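Local structure of glucose-binding protein (Thermus thermophilus HB27, 2B3F) at residues 7-12 against 276-281; 40-45 against 165-170; 63-66 against 70-73; 214-219 against 228-233; 242-247 against 346-351. The protein binds glucose and galactose as a periplasmic binding protein, and is probably the sugar-capturing part of a binding-protein-dependent transport system. All blocks are in the same frame, centred on the assembly; numbering follows the deposited sequence.

Interaction 1: residues 7-12 against 276-281; sequences SWWAGD and LSDSFG. With GAL (beta-D-galactopyranose), chain G.
Trp9 lays the rim of its indole against Asp278 and Phe280, in the galactose site of a periplasmic binding protein, where the loop after strand 2-7 meets strand 272-280. With CG anti to the carbonyl carbon (chi1 -71°), Trp9 points there. The protein-to-protein contact is packing alone: Trp9 CZ2 lies 3.5 Å from Asp278 OD2, which sits in the plane of the indole at its edge, with ring and carboxylate planes 87° apart. Farther along, Trp9 CZ3 reaches Phe280 CZ at 3.7 Å, the two rings meeting obliquely. The hydrogen bonds go to the sugar. Trp9 NE1 donates to GAL O3 at 3.0 Å and weakly to GAL O4, while Trp8 NE1 gives a straighter but longer bond to GAL O5 (3.3 Å). Replacing Trp9 by an alanine would probably leave GAL O3 without this N-H donor and open a gap beside Phe280. Asp278 receives two sugar hydroxyls, one on each oxygen: GAL O2 on OD1 and GAL O3 on OD2, both at 2.6 Å.

Interaction 2: residues 40-45 against 165-170; sequences GGAGVN and ENWTQQ. With GAL (beta-D-galactopyranose), chain G.
Glu165 O takes two bonds from Thr168, one from the backbone N at 2.7 Å and one from OG1 at 2.8 Å, the hydroxyl lying in the carbonyl plane on a lone pair. With Glu165 as N-cap of helix 166-190, these bonds tie down the first turn, and Thr168 CG2 comes to rest under one face of the Trp167 indole. Ala42 covers the opposite face: its CB stands over the six-membered ring, 3.6 Å from the centroid and 18° off the normal, a CH-pi contact. Gly41 lies over the same face nearer the rim, its O 3.5 Å from Trp167 NE1. The indole is thus sandwiched, and it is a chi1 of 78°, setting CG between the backbone N and carbonyl carbon, that turns it toward residues 40-43. These form the loop that leads into helix 44-55 and part of the galactose pocket of the solute-binding fold; Ala42 N donates to GAL O6 at 2.9 Å, almost straight at 177°. A water also bridges the segments, accepting from Gly41 N and donating to Glu165 OE2, the latter at 2.6 Å.

Interaction 3: residues 63-66 against 70-73; sequences FQVH and ELIG. With GAL (beta-D-galactopyranose), chain G.
His66 and Glu70 are joined by two hydrogen bonds, one from the imidazole and one from the backbone. His66 ND1 donates to Glu70 OE1 at 2.6 Å; the oxygen lies in the ring plane and is met on its syn side, 28° out of the carboxylate plane, although ring and carboxylate planes stand 68° apart. His66 N donates to Glu70 OE2 at 3.0 Å, coming from above the carboxylate plane. The other ring nitrogen faces the sugar: His66 NE2 donates to GAL O2 at 2.8 Å. The acidic partner would be expected to fix the ring's rotation and to favour a proton on both nitrogens. Glu70 reaches across because its chain is extended, with CG anti to the backbone N (chi1 174°). One shell further out, Arg47 forms a salt bridge with Glu70 OE1, and a water donates to both Glu70 OE2 and Gln64 O. Apolar packing lies beside these bonds: Val65 CG2 touches Leu71 CB at 4.0 Å, the two side chains crossing at about a right angle. Leu71 also meets the carbonyl of His66, its CB 3.3 Å from His66 O and its N making a weak bond to that oxygen. His66 at the end of strand 62-66, backed by Glu70 of helix 69-76, is a His-carboxylate pair lining the galactose pocket.

Interaction 4: residues 214-219 against 228-233; sequences CANKDA and VDRVVQ
Flat stacking of an amide on a guanidinium group joins the loop after helix 199-212 to helix 224-233, away from the sugar site. The Asn216 amide and the Arg230 guanidinium planes are only 15° apart, with Asn216 CG 3.6 Å from Arg230 NE and Asn216 CB lying over the same face toward its rim. Arg230 bends at its third torsion (chi3 65°), bringing the flat end of its chain against the amide. Asn216 is held by bonds of its own: ND2 donates to Asp218 OD1 at 2.8 Å within the type I turn from Asn216 to Ala219, and OD1 accepts from Leu163 N. Asp218 OD1 stands 4.2 Å from Arg230 NH1, well out of the guanidinium plane, so no N-H points at it. A water joins the two residues instead, accepting from Arg230 NH1 at 3.0 Å and donating to Asp218 OD2 at 2.9 Å. The opposite charges therefore probably attract across the gap without direct pairing, while the stack supplies the direct contact.

Interaction 5: residues 242-247 against 346-351; sequences GDWAAG and LVHGAV. With GAL (beta-D-galactopyranose), chain G.
The edge of the Trp244 indole meets the face of His348 in the galactose pocket, where helix 244-252 faces the loop after strand 341-344. From CB the Trp244 side chain turns to place CG between the backbone N and the carbonyl carbon (chi1 44°), which swings the indole under the pyranose. CG lies 4.1 Å from GAL C5, while GAL C6 lies over the five-membered ring, nearest NE1. The middle of the ring system comes closest to the sugar: CD2 is 3.6 Å from GAL C5, which sits over the centre of one face, the aromatic platform familiar from sugar-binding sites. Gly242 CA covers the opposite face, near its rim. At the far edge CZ2 lies 3.7 Å from His348 CE1, and CH2, the tip, meets His348 NE2 at 3.5 Å over the imidazole face, toward its rim, the planes 64° apart. A serine in place of Trp244 would probably strip the sugar of this platform and leave the His348 ring without its neighbour on that face. Val347 CG1 lies on the other face of His348, whose NE2 is hydrogen-bonded to His171 ND1. At the imidazole edge, His348 ND1 and GAL O1 share a hydrogen bond of 2.7 Å.

How the interactions relate
Interactions 1, 2, 3 and 5 all touch the same galactose. Interactions 1 and 3 share a sheet, since strands 62-66 and 272-280 are adjacent: Ser279 OG and Val65 O are 2.8 Å apart, and Trp8 N and Gln64 OE1 2.9 Å. Interaction 2 packs on interaction 1 through Trp8 CE2 and Gly43 N (3.3 Å) and on interaction 5 through Trp167 CZ3 and His348 CE1 (3.6 Å). Glu70 N and Gly349 O, 2.9 Å apart, tie interaction 3 to interaction 5, whereas interactions 2 and 3 do not touch. Interaction 4 lies outside this group, its centre about 19 Å from that of interaction 5, but Val228 CG2 meets Ala245 CB there at 4.0 Å.

Interaction 1: residues 7-12 against 276-281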
# COMPACT_ATOMS: atom_id res chain seq x y z
N SER A 7 -3.99 -10.52 -9.98
CA SER A 7 -3.32 -9.43 -9.28
C SER A 7 -3.57 -8.13 -10.05
O SER A 7 -4.20 -8.13 -11.11
CB SER A 7 -1.80 -9.67 -9.18
OG SER A 7 -1.12 -9.36 -10.39
N TRP A 8 -3.03 -7.04 -9.50
CA TRP A 8 -3.00 -5.78 -10.25
C TRP A 8 -1.61 -5.34 -10.63
O TRP A 8 -1.34 -4.15 -10.89
CB TRP A 8 -3.80 -4.69 -9.52
CG TRP A 8 -3.37 -4.22 -8.19
CD1 TRP A 8 -2.53 -3.18 -7.90
CD2 TRP A 8 -3.87 -4.69 -6.93
NE1 TRP A 8 -2.46 -2.98 -6.53
CE2 TRP A 8 -3.28 -3.90 -5.92
CE3 TRP A 8 -4.75 -5.71 -6.56
CZ2 TRP A 8 -3.54 -4.10 -4.56
CZ3 TRP A 8 -5.01 -5.91 -5.23
CH2 TRP A 8 -4.41 -5.11 -4.25
N TRP A 9 -0.69 -6.31 -10.72
CA TRP A 9 0.67 -5.98 -11.01
C TRP A 9 0.95 -5.96 -12.52
O TRP A 9 1.75 -6.71 -13.06
CB TRP A 9 1.59 -6.92 -10.23
CG TRP A 9 1.59 -6.65 -8.77
CD1 TRP A 9 1.42 -5.44 -8.13
CD2 TRP A 9 1.76 -7.62 -7.73
NE1 TRP A 9 1.48 -5.61 -6.77
CE2 TRP A 9 1.69 -6.94 -6.50
CE3 TRP A 9 1.96 -9.00 -7.74
CZ2 TRP A 9 1.84 -7.60 -5.28
CZ3 TRP A 9 2.08 -9.66 -6.52
CH2 TRP A 9 2.05 -8.96 -5.32
N ALA A 10 0.24 -5.06 -13.20
CA ALA A 10 0.35 -4.90 -14.64
C ALA A 10 1.43 -3.90 -14.99
O ALA A 10 1.86 -3.07 -14.17
CB ALA A 10 -0.98 -4.42 -15.16
N GLY A 11 1.87 -3.95 -16.25
CA GLY A 11 2.78 -2.98 -16.76
C GLY A 11 4.05 -2.94 -15.97
O GLY A 11 4.65 -4.00 -15.68
N ASP A 12 4.45 -1.73 -15.56
CA ASP A 12 5.71 -1.57 -14.90
C ASP A 12 5.65 -2.01 -13.43
O ASP A 12 6.66 -1.98 -12.76
CB ASP A 12 6.27 -0.14 -15.03
CG ASP A 12 5.37 0.92 -14.43
OD1 ASP A 12 4.86 0.75 -13.29
OD2 ASP A 12 5.19 1.98 -15.11
N LEU A 276 1.51 -2.04 4.95
CA LEU A 276 0.53 -2.87 4.28
C LEU A 276 1.28 -4.12 3.82
O LEU A 276 2.52 -4.12 3.79
CB LEU A 276 -0.08 -2.13 3.06
CG LEU A 276 0.94 -1.65 2.03
CD1 LEU A 276 0.63 -2.17 0.64
CD2 LEU A 276 1.14 -0.12 2.06
N SER A 277 0.55 -5.14 3.43
CA SER A 277 1.18 -6.38 2.98
C SER A 277 0.35 -7.04 1.91
O SER A 277 -0.84 -7.28 2.10
CB SER A 277 1.38 -7.34 4.16
OG SER A 277 1.91 -8.57 3.71
N ASP A 278 0.99 -7.29 0.76
CA ASP A 278 0.41 -8.06 -0.31
C ASP A 278 0.52 -9.54 0.06
O ASP A 278 1.58 -9.97 0.51
CB ASP A 278 1.15 -7.79 -1.61
CG ASP A 278 0.98 -6.34 -2.10
OD1 ASP A 278 -0.20 -5.93 -2.20
OD2 ASP A 278 1.99 -5.67 -2.36
N SER A 279 -0.57 -10.27 -0.10
CA SER A 279 -0.66 -11.67 0.26
C SER A 279 -1.47 -12.45 -0.77
O SER A 279 -2.20 -11.86 -1.58
CB SER A 279 -1.24 -11.79 1.69
OG SER A 279 -2.63 -11.59 1.74
N PHE A 280 -1.33 -13.78 -0.75
CA PHE A 280 -2.10 -14.67 -1.60
C PHE A 280 -2.73 -15.76 -0.75
O PHE A 280 -2.07 -16.27 0.14
CB PHE A 280 -1.20 -15.32 -2.65
CG PHE A 280 -0.76 -14.37 -3.74
CD1 PHE A 280 -1.54 -14.20 -4.89
CD2 PHE A 280 0.42 -13.67 -3.62
CE1 PHE A 280 -1.13 -13.32 -5.90
CE2 PHE A 280 0.84 -12.79 -4.62
CZ PHE A 280 0.04 -12.62 -5.76
N GLY A 281 -3.97 -16.11 -1.07
CA GLY A 281 -4.64 -17.22 -0.42
C GLY A 281 -5.10 -18.28 -1.38
O GLY A 281 -4.68 -18.34 -2.54
C1 GAL G . -0.96 -1.33 -3.35
C2 GAL G . -0.30 -2.71 -3.47
C3 GAL G . 1.10 -2.62 -4.05
C4 GAL G . 1.10 -1.83 -5.36
C5 GAL G . 0.31 -0.51 -5.15
C6 GAL G . 0.21 0.38 -6.39
O1 GAL G . -2.27 -1.44 -2.88
O2 GAL G . -0.29 -3.33 -2.17
O3 GAL G . 1.62 -3.92 -4.29
O4 GAL G . 0.53 -2.65 -6.35
O5 GAL G . -0.99 -0.76 -4.66
O6 GAL G . -0.66 -0.17 -7.33

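Interaction 2: residues 40-45 against 165-170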
# COMPACT_ATOMS: atom_id res chain seq x y z
N GLY A 40 -4.79 -1.26 -12.84
CA GLY A 40 -5.32 -0.17 -12.01
C GLY A 40 -4.60 -0.08 -10.69
O GLY A 40 -4.54 -1.05 -9.92
N GLY A 41 -4.03 1.08 -10.41
CA GLY A 41 -3.31 1.33 -9.18
C GLY A 41 -4.11 0.98 -7.95
O GLY A 41 -5.33 1.21 -7.90
N ALA A 42 -3.43 0.42 -6.94
CA ALA A 42 -4.02 0.14 -5.63
C ALA A 42 -5.21 -0.82 -5.65
O ALA A 42 -5.94 -0.94 -4.66
CB ALA A 42 -4.43 1.44 -4.89
N GLY A 43 -5.38 -1.55 -6.74
CA GLY A 43 -6.38 -2.62 -6.77
C GLY A 43 -7.83 -2.19 -6.83
O GLY A 43 -8.72 -3.01 -6.69
N VAL A 44 -8.08 -0.91 -7.10
CA VAL A 44 -9.46 -0.43 -7.17
C VAL A 44 -10.18 -1.22 -8.26
O VAL A 44 -11.28 -1.74 -8.02
CB VAL A 44 -9.53 1.09 -7.42
CG1 VAL A 44 -10.99 1.56 -7.48
CG2 VAL A 44 -8.71 1.84 -6.37
N ASN A 45 -9.59 -1.31 -9.44
CA ASN A 45 -10.24 -2.06 -10.53
C ASN A 45 -10.24 -3.57 -10.28
O ASN A 45 -11.21 -4.25 -10.57
CB ASN A 45 -9.60 -1.74 -11.89
CG ASN A 45 -9.86 -0.31 -12.34
OD1 ASN A 45 -10.84 0.33 -11.91
ND2 ASN A 45 -8.97 0.21 -13.19
N GLU A 165 -4.42 10.47 -9.28
CA GLU A 165 -5.82 10.11 -9.22
C GLU A 165 -6.35 9.90 -7.78
O GLU A 165 -5.59 9.85 -6.80
CB GLU A 165 -6.09 8.87 -10.07
CG GLU A 165 -5.39 7.58 -9.57
CD GLU A 165 -5.75 6.37 -10.38
OE1 GLU A 165 -6.97 6.10 -10.53
OE2 GLU A 165 -4.83 5.66 -10.85
N ASN A 166 -7.67 9.77 -7.69
CA ASN A 166 -8.37 9.72 -6.42
C ASN A 166 -7.67 8.88 -5.35
O ASN A 166 -7.44 9.38 -4.25
CB ASN A 166 -9.80 9.23 -6.64
CG ASN A 166 -10.59 9.09 -5.35
OD1 ASN A 166 -10.48 8.08 -4.67
ND2 ASN A 166 -11.47 10.07 -5.06
N TRP A 167 -7.34 7.64 -5.65
CA TRP A 167 -6.74 6.80 -4.57
C TRP A 167 -5.44 7.41 -4.04
O TRP A 167 -5.13 7.25 -2.85
CB TRP A 167 -6.57 5.34 -4.97
CG TRP A 167 -5.45 5.03 -5.85
CD1 TRP A 167 -5.48 4.85 -7.18
CD2 TRP A 167 -4.09 4.82 -5.43
NE1 TRP A 167 -4.22 4.57 -7.66
CE2 TRP A 167 -3.35 4.53 -6.60
CE3 TRP A 167 -3.43 4.85 -4.20
CZ2 TRP A 167 -1.98 4.25 -6.57
CZ3 TRP A 167 -2.07 4.59 -4.17
CH2 TRP A 167 -1.36 4.30 -5.35
N THR A 168 -4.68 8.11 -4.88
CA THR A 168 -3.40 8.71 -4.43
C THR A 168 -3.65 9.91 -3.51
O THR A 168 -2.81 10.29 -2.71
CB THR A 168 -2.47 9.13 -5.59
OG1 THR A 168 -2.95 10.34 -6.19
CG2 THR A 168 -2.32 8.06 -6.61
N GLN A 169 -4.82 10.52 -3.66
CA GLN A 169 -5.23 11.61 -2.78
C GLN A 169 -5.61 11.03 -1.41
O GLN A 169 -5.25 11.59 -0.39
CB GLN A 169 -6.39 12.38 -3.39
CG GLN A 169 -6.06 12.99 -4.74
CD GLN A 169 -7.31 13.29 -5.58
OE1 GLN A 169 -8.43 13.39 -5.05
NE2 GLN A 169 -7.12 13.36 -6.91
N GLN A 170 -6.30 9.90 -1.41
CA GLN A 170 -6.56 9.16 -0.17
C GLN A 170 -5.24 8.75 0.48
O GLN A 170 -5.09 8.84 1.70
CB GLN A 170 -7.37 7.92 -0.45
CG GLN A 170 -8.77 8.12 -1.07
CD GLN A 170 -9.47 6.79 -1.23
OE1 GLN A 170 -9.49 5.98 -0.30
NE2 GLN A 170 -10.03 6.54 -2.41
C1 GAL G . -0.96 -1.33 -3.35
C2 GAL G . -0.30 -2.71 -3.47
C3 GAL G . 1.10 -2.62 -4.05
C4 GAL G . 1.10 -1.83 -5.36
C5 GAL G . 0.31 -0.51 -5.15
C6 GAL G . 0.21 0.38 -6.39
O1 GAL G . -2.27 -1.44 -2.88
O2 GAL G . -0.29 -3.33 -2.17
O3 GAL G . 1.62 -3.92 -4.29
O4 GAL G . 0.53 -2.65 -6.35
O5 GAL G . -0.99 -0.76 -4.66
O6 GAL G . -0.66 -0.17 -7.33
O HOH W 1 -4.56 3.37 -12.06

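Interaction 3: residues 63-66 against 70-73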
# COMPACT_ATOMS: atom_id res chain seq x y z
N PHE A 63 -5.43 -15.01 -5.58
CA PHE A 63 -5.52 -13.58 -5.90
C PHE A 63 -4.78 -12.71 -4.89
O PHE A 63 -4.72 -13.00 -3.68
CB PHE A 63 -6.98 -13.12 -6.06
CG PHE A 63 -7.82 -13.30 -4.83
CD1 PHE A 63 -7.82 -12.36 -3.80
CD2 PHE A 63 -8.69 -14.38 -4.73
CE1 PHE A 63 -8.62 -12.52 -2.67
CE2 PHE A 63 -9.50 -14.54 -3.62
CZ PHE A 63 -9.48 -13.61 -2.59
N GLN A 64 -4.17 -11.66 -5.42
CA GLN A 64 -3.53 -10.66 -4.59
C GLN A 64 -4.56 -10.01 -3.66
O GLN A 64 -5.64 -9.59 -4.08
CB GLN A 64 -2.91 -9.59 -5.49
CG GLN A 64 -2.18 -8.52 -4.74
CD GLN A 64 -1.72 -7.36 -5.66
OE1 GLN A 64 -1.84 -7.45 -6.88
NE2 GLN A 64 -1.19 -6.30 -5.07
N VAL A 65 -4.22 -9.97 -2.38
CA VAL A 65 -5.11 -9.43 -1.38
C VAL A 65 -4.32 -8.87 -0.22
O VAL A 65 -3.29 -9.40 0.19
CB VAL A 65 -6.12 -10.49 -0.89
CG1 VAL A 65 -5.41 -11.70 -0.30
CG2 VAL A 65 -7.17 -9.90 0.07
N HIS A 66 -4.79 -7.75 0.31
CA HIS A 66 -4.13 -7.12 1.40
C HIS A 66 -4.39 -7.81 2.73
O HIS A 66 -5.52 -8.07 3.09
CB HIS A 66 -4.55 -5.65 1.53
CG HIS A 66 -3.99 -4.78 0.46
ND1 HIS A 66 -4.78 -3.94 -0.30
CD2 HIS A 66 -2.73 -4.61 0.02
CE1 HIS A 66 -4.02 -3.28 -1.15
NE2 HIS A 66 -2.77 -3.66 -0.98
N GLU A 70 -9.16 -5.87 4.84
CA GLU A 70 -9.55 -6.10 3.45
C GLU A 70 -9.79 -7.59 3.21
O GLU A 70 -10.81 -7.99 2.67
CB GLU A 70 -8.49 -5.55 2.48
CG GLU A 70 -8.73 -5.86 1.00
CD GLU A 70 -7.62 -5.35 0.11
OE1 GLU A 70 -7.34 -4.13 0.29
OE2 GLU A 70 -7.03 -6.14 -0.74
N LEU A 71 -8.79 -8.39 3.59
CA LEU A 71 -8.89 -9.85 3.46
C LEU A 71 -10.08 -10.39 4.26
O LEU A 71 -10.91 -11.13 3.75
CB LEU A 71 -7.61 -10.48 4.00
CG LEU A 71 -7.53 -11.99 4.21
CD1 LEU A 71 -7.62 -12.74 2.90
CD2 LEU A 71 -6.24 -12.30 4.94
N ILE A 72 -10.11 -10.03 5.54
CA ILE A 72 -11.06 -10.66 6.45
C ILE A 72 -12.51 -10.30 6.12
O ILE A 72 -13.37 -11.17 6.02
CB ILE A 72 -10.73 -10.32 7.92
CG1 ILE A 72 -9.34 -10.84 8.33
CG2 ILE A 72 -11.80 -10.89 8.87
CD1 ILE A 72 -9.04 -12.27 7.97
N GLY A 73 -12.75 -9.02 5.88
CA GLY A 73 -14.11 -8.51 5.78
C GLY A 73 -14.80 -8.79 4.47
O GLY A 73 -16.00 -8.49 4.33
C1 GAL G . -0.96 -1.33 -3.35
C2 GAL G . -0.30 -2.71 -3.47
C3 GAL G . 1.10 -2.62 -4.05
C4 GAL G . 1.10 -1.83 -5.36
C5 GAL G . 0.31 -0.51 -5.15
C6 GAL G . 0.21 0.38 -6.39
O1 GAL G . -2.27 -1.44 -2.88
O2 GAL G . -0.29 -3.33 -2.17
O3 GAL G . 1.62 -3.92 -4.29
O4 GAL G . 0.53 -2.65 -6.35
O5 GAL G . -0.99 -0.76 -4.66
O6 GAL G . -0.66 -0.17 -7.33
O HOH W 2 -8.03 -8.16 -3.07

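Interaction 4: residues 214-219 against 228-233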
# COMPACT_ATOMS: atom_id res chain seq x y z
N CYS A 214 -0.87 22.79 -2.64
CA CYS A 214 0.49 22.73 -3.20
C CYS A 214 0.64 21.79 -4.40
O CYS A 214 1.74 21.67 -4.97
CB CYS A 214 1.48 22.30 -2.12
SG CYS A 214 1.42 23.32 -0.63
N ALA A 215 -0.45 21.12 -4.76
CA ALA A 215 -0.45 20.03 -5.72
C ALA A 215 -0.75 20.49 -7.14
O ALA A 215 -1.35 21.56 -7.35
CB ALA A 215 -1.46 18.95 -5.30
N ASN A 216 -0.35 19.68 -8.11
CA ASN A 216 -0.69 19.94 -9.51
C ASN A 216 -2.21 19.84 -9.72
O ASN A 216 -2.88 18.93 -9.21
CB ASN A 216 0.06 19.00 -10.47
CG ASN A 216 0.01 17.55 -10.01
OD1 ASN A 216 0.55 17.23 -8.95
ND2 ASN A 216 -0.63 16.67 -10.81
N LYS A 217 -2.77 20.77 -10.50
CA LYS A 217 -4.21 20.86 -10.65
C LYS A 217 -4.77 19.78 -11.58
O LYS A 217 -5.99 19.55 -11.59
CB LYS A 217 -4.59 22.26 -11.17
CG LYS A 217 -4.13 23.40 -10.26
CD LYS A 217 -5.22 23.84 -9.31
CE LYS A 217 -4.70 24.76 -8.19
NZ LYS A 217 -3.70 25.77 -8.66
N ASP A 218 -3.89 19.13 -12.34
CA ASP A 218 -4.29 18.05 -13.25
C ASP A 218 -4.24 16.63 -12.61
O ASP A 218 -4.36 15.62 -13.32
CB ASP A 218 -3.46 18.07 -14.55
CG ASP A 218 -1.96 17.82 -14.33
OD1 ASP A 218 -1.44 17.89 -13.19
OD2 ASP A 218 -1.27 17.57 -15.34
N ALA A 219 -4.09 16.60 -11.29
CA ALA A 219 -3.89 15.36 -10.54
C ALA A 219 -4.90 14.26 -10.88
O ALA A 219 -4.52 13.08 -10.99
CB ALA A 219 -3.89 15.64 -9.07
N VAL A 228 4.94 10.30 -9.74
CA VAL A 228 6.35 10.13 -9.44
C VAL A 228 7.20 10.79 -10.52
O VAL A 228 8.19 11.46 -10.20
CB VAL A 228 6.75 8.62 -9.26
CG1 VAL A 228 8.27 8.48 -9.10
CG2 VAL A 228 6.02 8.04 -8.05
N ASP A 229 6.82 10.58 -11.77
CA ASP A 229 7.52 11.14 -12.91
C ASP A 229 7.67 12.66 -12.77
O ASP A 229 8.70 13.21 -13.15
CB ASP A 229 6.79 10.84 -14.22
CG ASP A 229 6.95 9.41 -14.69
OD1 ASP A 229 7.80 8.66 -14.14
OD2 ASP A 229 6.22 9.05 -15.63
N ARG A 230 6.67 13.35 -12.22
CA ARG A 230 6.76 14.80 -12.04
C ARG A 230 7.92 15.19 -11.15
O ARG A 230 8.59 16.19 -11.39
CB ARG A 230 5.46 15.42 -11.48
CG ARG A 230 4.30 15.41 -12.46
CD ARG A 230 3.05 16.02 -11.87
NE ARG A 230 3.25 17.43 -11.59
CZ ARG A 230 3.11 18.40 -12.49
NH1 ARG A 230 2.73 18.11 -13.73
NH2 ARG A 230 3.34 19.65 -12.14
N VAL A 231 8.15 14.41 -10.10
CA VAL A 231 9.28 14.64 -9.23
C VAL A 231 10.61 14.37 -9.97
O VAL A 231 11.56 15.17 -9.88
CB VAL A 231 9.19 13.78 -7.94
CG1 VAL A 231 10.41 13.97 -7.07
CG2 VAL A 231 7.94 14.16 -7.16
N VAL A 232 10.68 13.26 -10.70
CA VAL A 232 11.89 12.91 -11.47
C VAL A 232 12.24 14.04 -12.46
O VAL A 232 13.41 14.38 -12.65
CB VAL A 232 11.72 11.55 -12.17
CG1 VAL A 232 12.95 11.21 -13.06
CG2 VAL A 232 11.50 10.45 -11.08
N GLN A 233 11.20 14.64 -13.03
CA GLN A 233 11.32 15.77 -13.96
C GLN A 233 11.58 17.15 -13.32
O GLN A 233 11.92 18.10 -14.01
CB GLN A 233 10.04 15.85 -14.77
CG GLN A 233 9.86 14.69 -15.71
CD GLN A 233 8.42 14.46 -16.10
OE1 GLN A 233 7.51 15.09 -15.56
NE2 GLN A 233 8.19 13.54 -17.03
O HOH W 3 1.22 16.16 -15.36

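Interaction 5: residues 242-247 against 346-351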
# COMPACT_ATOMS: atom_id res chain seq x y z
N GLY A 242 3.59 5.10 -1.51
CA GLY A 242 4.20 3.87 -1.02
C GLY A 242 5.49 3.53 -1.73
O GLY A 242 5.74 4.02 -2.84
N ASP A 243 6.29 2.65 -1.13
CA ASP A 243 7.61 2.35 -1.67
C ASP A 243 7.66 1.45 -2.90
O ASP A 243 8.74 1.15 -3.41
CB ASP A 243 8.61 1.92 -0.57
CG ASP A 243 8.07 0.88 0.41
OD1 ASP A 243 7.02 0.24 0.20
OD2 ASP A 243 8.74 0.72 1.46
N TRP A 244 6.49 1.11 -3.45
CA TRP A 244 6.47 0.64 -4.84
C TRP A 244 7.09 1.72 -5.75
O TRP A 244 7.57 1.42 -6.84
CB TRP A 244 5.05 0.29 -5.32
CG TRP A 244 3.97 1.26 -4.94
CD1 TRP A 244 3.49 2.31 -5.69
CD2 TRP A 244 3.17 1.22 -3.75
NE1 TRP A 244 2.46 2.94 -5.01
CE2 TRP A 244 2.26 2.29 -3.81
CE3 TRP A 244 3.16 0.39 -2.62
CZ2 TRP A 244 1.33 2.54 -2.80
CZ3 TRP A 244 2.25 0.64 -1.62
CH2 TRP A 244 1.34 1.69 -1.70
N ALA A 245 7.10 2.96 -5.28
CA ALA A 245 7.75 4.08 -6.03
C ALA A 245 9.25 3.87 -6.13
O ALA A 245 9.83 4.14 -7.18
CB ALA A 245 7.44 5.41 -5.38
N ALA A 246 9.88 3.35 -5.07
CA ALA A 246 11.30 3.03 -5.13
C ALA A 246 11.56 1.94 -6.17
O ALA A 246 12.50 2.05 -6.96
CB ALA A 246 11.84 2.63 -3.75
N GLY A 247 10.72 0.91 -6.22
CA GLY A 247 10.83 -0.14 -7.23
C GLY A 247 10.72 0.43 -8.62
O GLY A 247 11.49 0.08 -9.50
N LEU A 346 -4.98 2.48 5.73
CA LEU A 346 -6.38 2.45 5.30
C LEU A 346 -6.51 2.13 3.82
O LEU A 346 -7.28 1.25 3.41
CB LEU A 346 -7.03 3.83 5.55
CG LEU A 346 -8.35 4.13 4.83
CD1 LEU A 346 -9.43 3.17 5.28
CD2 LEU A 346 -8.76 5.57 5.11
N VAL A 347 -5.79 2.89 2.99
CA VAL A 347 -6.00 2.80 1.56
C VAL A 347 -5.56 1.44 1.02
O VAL A 347 -6.08 0.94 0.01
CB VAL A 347 -5.28 3.97 0.86
CG1 VAL A 347 -5.41 3.88 -0.64
CG2 VAL A 347 -5.85 5.29 1.39
N HIS A 348 -4.65 0.80 1.76
CA HIS A 348 -4.07 -0.47 1.33
C HIS A 348 -4.45 -1.63 2.28
O HIS A 348 -3.68 -2.58 2.44
CB HIS A 348 -2.58 -0.30 1.11
CG HIS A 348 -2.28 0.83 0.17
ND1 HIS A 348 -2.45 0.71 -1.19
CD2 HIS A 348 -1.90 2.10 0.41
CE1 HIS A 348 -2.17 1.88 -1.76
NE2 HIS A 348 -1.85 2.74 -0.81
N GLY A 349 -5.63 -1.52 2.89
CA GLY A 349 -6.37 -2.70 3.36
C GLY A 349 -6.11 -3.25 4.75
O GLY A 349 -6.75 -4.24 5.13
N ALA A 350 -5.21 -2.64 5.50
CA ALA A 350 -4.86 -3.21 6.80
C ALA A 350 -5.94 -2.99 7.86
O ALA A 350 -6.30 -3.95 8.58
CB ALA A 350 -3.54 -2.70 7.27
N VAL A 351 -6.48 -1.76 7.94
CA VAL A 351 -7.24 -1.32 9.13
C VAL A 351 -8.76 -1.26 9.01
O VAL A 351 -9.47 -1.29 10.03
CB VAL A 351 -6.71 0.03 9.67
CG1 VAL A 351 -5.26 -0.09 10.09
CG2 VAL A 351 -6.85 1.13 8.63
C1 GAL G . -0.96 -1.33 -3.35
C2 GAL G . -0.30 -2.71 -3.47
C3 GAL G . 1.10 -2.62 -4.05
C4 GAL G . 1.10 -1.83 -5.36
C5 GAL G . 0.31 -0.51 -5.15
C6 GAL G . 0.21 0.38 -6.39
O1 GAL G . -2.27 -1.44 -2.88
O2 GAL G . -0.29 -3.33 -2.17
O3 GAL G . 1.62 -3.92 -4.29
O4 GAL G . 0.53 -2.65 -6.35
O5 GAL G . -0.99 -0.76 -4.66
O6 GAL G . -0.66 -0.17 -7.33